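Local coordinates for protein alcohol dehydrogenase IV (Corynebacterium glutamicum, PDB 3IV7) that probably acts as an NAD-dependent oxidoreductase of the iron-containing alcohol dehydrogenase family, with maleylacetate reductase as its likely activity, at residues A222-G225 and A226-A230. Numbering follows the deposited sequence.
Sequences ALYG and AYLAA
L228 reaches back one helical turn to the ring of Y224. CB lies 4.0 Å from G225 O, against the preceding turn of backbone. CG, set anti to the carbonyl carbon and beside the backbone N (chi1 -69°), sits over one face of the Y224 ring, 4.2 Å from its CZ. The branch that touches most closely is CD1, which comes 3.4 Å from Y224 CZ and 3.2 Å from Y224 OH, packing on the phenol end of the ring. Y224 leaves the helix with its CB turned from the following residues, yet the extended chi1 of 168° brings the ring end back to L228. The hydroxyl of this buried residue is satisfied by a hydrogen bond to E197 OE2 of helix 189-211, while P189 of the second subunit also packs on Y224. The backbone of the same two residues is tied by L228 N donating to Y224 O at 3.1 Å (N-H...O 169°). A226 N to A222 O, Y227 N to L223 O and A229 N to G225 O repeat the same step. This is i to i+4 side-chain packing on a regular alpha-helix, here on a buried part of helix 216-236 in the all-helical C-terminal domain of an iron-containing alcohol dehydrogenase.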
ATOM      1  N   ALA A 222     -15.194  -6.150  -7.452  1.00 28.12           N
ATOM      2  CA  ALA A 222     -15.838  -5.530  -6.314  1.00 29.33           C
ATOM      3  C   ALA A 222     -15.085  -5.840  -5.022  1.00 32.00           C
ATOM      4  O   ALA A 222     -14.895  -4.966  -4.178  1.00 31.69           O
ATOM      5  CB  ALA A 222     -17.331  -6.002  -6.201  1.00 26.71           C
ATOM      6  N   LEU A 223     -14.705  -7.108  -4.849  1.00 32.09           N
ATOM      7  CA  LEU A 223     -14.047  -7.539  -3.633  1.00 30.97           C
ATOM      8  C   LEU A 223     -12.655  -6.876  -3.547  1.00 27.14           C
ATOM      9  O   LEU A 223     -12.247  -6.366  -2.491  1.00 26.51           O
ATOM     10  CB  LEU A 223     -13.936  -9.083  -3.641  1.00 34.18           C
ATOM     11  CG  LEU A 223     -14.064  -9.870  -2.365  1.00 38.25           C
ATOM     12  CD1 LEU A 223     -15.242  -9.417  -1.450  1.00 27.48           C
ATOM     13  CD2 LEU A 223     -14.196 -11.349  -2.721  1.00 29.09           C
ATOM     14  N   TYR A 224     -11.932  -6.889  -4.645  1.00 27.30           N
ATOM     15  CA  TYR A 224     -10.615  -6.234  -4.695  1.00 26.71           C
ATOM     16  C   TYR A 224     -10.764  -4.735  -4.415  1.00 28.13           C
ATOM     17  O   TYR A 224      -9.986  -4.153  -3.626  1.00 26.56           O
ATOM     18  CB  TYR A 224      -9.933  -6.488  -6.054  1.00 25.05           C
ATOM     19  CG  TYR A 224      -8.721  -5.632  -6.317  1.00 27.86           C
ATOM     20  CD1 TYR A 224      -7.484  -5.987  -5.830  1.00 28.70           C
ATOM     21  CD2 TYR A 224      -8.816  -4.481  -7.086  1.00 26.69           C
ATOM     22  CE1 TYR A 224      -6.350  -5.192  -6.063  1.00 24.47           C
ATOM     23  CE2 TYR A 224      -7.708  -3.690  -7.335  1.00 30.87           C
ATOM     24  CZ  TYR A 224      -6.472  -4.035  -6.789  1.00 27.46           C
ATOM     25  OH  TYR A 224      -5.361  -3.256  -7.048  1.00 29.39           O
ATOM     26  N   GLY A 225     -11.774  -4.118  -5.032  1.00 27.14           N
ATOM     27  CA  GLY A 225     -12.077  -2.687  -4.816  1.00 25.36           C
ATOM     28  C   GLY A 225     -12.357  -2.372  -3.381  1.00 28.23           C
ATOM     29  O   GLY A 225     -11.841  -1.400  -2.820  1.00 24.98           O
ATOM     30  N   ALA A 226     -13.167  -3.204  -2.772  1.00 26.32           N
ATOM     31  CA  ALA A 226     -13.511  -3.055  -1.395  1.00 25.69           C
ATOM     32  C   ALA A 226     -12.280  -3.087  -0.500  1.00 27.68           C
ATOM     33  O   ALA A 226     -12.214  -2.372   0.477  1.00 27.06           O
ATOM     34  CB  ALA A 226     -14.506  -4.173  -0.981  1.00 26.23           C
ATOM     35  N   TYR A 227     -11.310  -3.943  -0.828  1.00 29.39           N
ATOM     36  CA  TYR A 227     -10.098  -4.029  -0.019  1.00 27.72           C
ATOM     37  C   TYR A 227      -9.306  -2.732  -0.085  1.00 26.54           C
ATOM     38  O   TYR A 227      -8.971  -2.136   0.967  1.00 27.49           O
ATOM     39  CB  TYR A 227      -9.223  -5.199  -0.446  1.00 27.19           C
ATOM     40  CG  TYR A 227      -7.977  -5.319   0.413  1.00 28.38           C
ATOM     41  CD1 TYR A 227      -8.064  -5.646   1.752  1.00 29.61           C
ATOM     42  CD2 TYR A 227      -6.719  -5.052  -0.116  1.00 25.65           C
ATOM     43  CE1 TYR A 227      -6.915  -5.718   2.559  1.00 30.26           C
ATOM     44  CE2 TYR A 227      -5.578  -5.143   0.656  1.00 29.78           C
ATOM     45  CZ  TYR A 227      -5.670  -5.487   1.984  1.00 31.48           C
ATOM     46  OH  TYR A 227      -4.520  -5.529   2.745  1.00 27.17           O
ATOM     47  N   LEU A 228      -9.028  -2.256  -1.301  1.00 29.01           N
ATOM     48  CA  LEU A 228      -8.261  -0.997  -1.441  1.00 28.71           C
ATOM     49  C   LEU A 228      -8.996   0.220  -0.879  1.00 27.48           C
ATOM     50  O   LEU A 228      -8.386   1.112  -0.293  1.00 27.31           O
ATOM     51  CB  LEU A 228      -7.838  -0.790  -2.872  1.00 30.06           C
ATOM     52  CG  LEU A 228      -6.769  -1.837  -3.272  1.00 36.94           C
ATOM     53  CD1 LEU A 228      -6.263  -1.518  -4.577  1.00 38.65           C
ATOM     54  CD2 LEU A 228      -5.623  -1.867  -2.241  1.00 43.34           C
ATOM     55  N   ALA A 229     -10.308   0.238  -1.013  1.00 29.02           N
ATOM     56  CA  ALA A 229     -11.103   1.314  -0.425  1.00 27.28           C
ATOM     57  C   ALA A 229     -10.855   1.399   1.084  1.00 26.96           C
ATOM     58  O   ALA A 229     -10.691   2.484   1.634  1.00 25.77           O
ATOM     59  CB  ALA A 229     -12.580   1.076  -0.699  1.00 23.68           C
ATOM     60  N   ALA A 230     -10.904   0.232   1.745  1.00 29.24           N
ATOM     61  CA  ALA A 230     -10.779   0.148   3.194  1.00 28.71           C
ATOM     62  C   ALA A 230      -9.361   0.432   3.676  1.00 27.10           C
ATOM     63  O   ALA A 230      -9.169   1.135   4.686  1.00 27.30           O
ATOM     64  CB  ALA A 230     -11.278  -1.229   3.696  1.00 29.57           C
TER